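Side-chain contact in imelysin-like protein (Psychrobacter arcticus, PDB 3PF0), which is of unknown function but belongs to the imelysin-like family and is a putative metalloendopeptidase: residues A325-A328 / T329-E332. Numbering follows the deposited sequence. Where two conformers were deposited one is given.
Sequences ADKA and TQQE
Lys-327 and Gln-330 join side chains across the first turn of helix 327-351, a local i to i+3 contact at the surface of this all-helical protein, where the chain passes from a loop into its last long helix. The ammonium NZ of Lys-327 donates to the amide oxygen OE1 of Gln-330 over 2.8 Å. The nitrogen lies in the carbonyl plane, with a C=O...N angle of 146°. Two bends bring it there: the lysine CB points away from the following turn, but kinks at chi2 (-78°) and chi4 (-79°) fold the chain back. Gln-330 reaches out to meet it, extended beyond CG, and its methylene CG lies 4.0 Å from Ala-325 CB. The other end of the same amide, NE2, is hydrogen-bonded to the carbonyl of Leu-322, while Lys-327 NZ has a second acceptor in Leu-250 O.

Backbone i to i+4 bonds set the helix going, beginning with Gln-330 N to Asp-326 O (3.1 Å) and followed by those from Gln-331 N to Lys-327 O and Glu-332 N to Ala-328 O. Asp-326 holds the N-cap position, but in the conformer given its side chain makes no capping bond.

With both ends of its amide bonded, buried Gln-330 has its flip state defined, oxygen toward the lysine and NH2 toward Leu-322. The ammonium probably polarises that amide. Through its two acceptors Lys-327 NZ links Gln-330 to the end of helix 225-250, and Gln-330 NE2 carries the connection on to Leu-322 O, so that together they tie the helix start to the preceding loop and to that helix end.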
loop_
_atom_site.group_PDB
_atom_site.type_symbol
_atom_site.label_atom_id
_atom_site.label_comp_id
_atom_site.label_asym_id
_atom_site.label_seq_id
_atom_site.Cartn_x
_atom_site.Cartn_y
_atom_site.Cartn_z
ATOM N N ALA A 325 17.116 10.674 8.453
ATOM C CA ALA A 325 17.245 10.234 9.840
ATOM C C ALA A 325 18.641 9.690 10.110
ATOM O O ALA A 325 19.382 9.421 9.155
ATOM C CB ALA A 325 16.215 9.163 10.139
ATOM N N ASP A 326 18.996 9.527 11.418
ATOM C CA ASP A 326 20.284 8.964 11.838
ATOM C C ASP A 326 20.332 7.494 11.447
ATOM O O ASP A 326 19.287 6.835 11.434
ATOM C CB ASP A 326 20.503 9.125 13.356
ATOM C CG ASP A 326 20.510 10.557 13.849
ATOM O OD1 ASP A 326 21.443 11.306 13.488
ATOM O OD2 ASP A 326 19.608 10.917 14.635
ATOM N N LYS A 327 21.533 6.979 11.108
ATOM C CA LYS A 327 21.722 5.583 10.707
ATOM C C LYS A 327 21.264 4.608 11.792
ATOM O O LYS A 327 20.650 3.597 11.462
ATOM C CB LYS A 327 23.184 5.311 10.333
ATOM C CG LYS A 327 23.456 5.419 8.839
ATOM C CD LYS A 327 22.995 4.179 8.063
ATOM C CE LYS A 327 22.997 4.402 6.570
ATOM N NZ LYS A 327 21.800 5.158 6.113
ATOM N N ALA A 328 21.519 4.930 13.075
ATOM C CA ALA A 328 21.122 4.108 14.221
ATOM C C ALA A 328 19.594 4.043 14.360
ATOM O O ALA A 328 19.058 2.968 14.640
ATOM C CB ALA A 328 21.750 4.650 15.497
ATOM N N THR A 329 18.895 5.172 14.111
ATOM C CA THR A 329 17.427 5.266 14.184
ATOM C C THR A 329 16.782 4.458 13.054
ATOM O O THR A 329 15.726 3.856 13.253
ATOM C CB THR A 329 16.962 6.733 14.147
ATOM O OG1 THR A 329 17.853 7.546 14.912
ATOM C CG2 THR A 329 15.551 6.903 14.673
ATOM N N GLN A 330 17.420 4.447 11.874
ATOM C CA GLN A 330 16.958 3.694 10.702
ATOM C C GLN A 330 17.106 2.196 10.973
ATOM O O GLN A 330 16.232 1.409 10.581
ATOM C CB GLN A 330 17.745 4.101 9.446
ATOM C CG GLN A 330 17.470 5.523 8.949
ATOM C CD GLN A 330 18.423 5.930 7.844
ATOM O OE1 GLN A 330 19.533 5.401 7.709
ATOM N NE2 GLN A 330 18.020 6.892 7.033
ATOM N N GLN A 331 18.198 1.817 11.683
ATOM C CA GLN A 331 18.494 0.442 12.092
ATOM C C GLN A 331 17.460 -0.026 13.120
ATOM O O GLN A 331 16.989 -1.159 13.029
ATOM C CB GLN A 331 19.929 0.325 12.651
ATOM C CG GLN A 331 20.432 -1.122 12.817
ATOM C CD GLN A 331 20.353 -1.942 11.544
ATOM O OE1 GLN A 331 20.926 -1.589 10.508
ATOM N NE2 GLN A 331 19.623 -3.047 11.590
ATOM N N GLU A 332 17.093 0.860 14.074
ATOM C CA GLU A 332 16.074 0.622 15.100
ATOM C C GLU A 332 14.712 0.336 14.455
ATOM O O GLU A 332 13.999 -0.578 14.887
ATOM C CB GLU A 332 15.963 1.850 16.003
ATOM C CG GLU A 332 16.397 1.624 17.434
ATOM C CD GLU A 332 15.951 2.743 18.352
ATOM O OE1 GLU A 332 16.485 3.871 18.230
ATOM O OE2 GLU A 332 15.024 2.506 19.162
#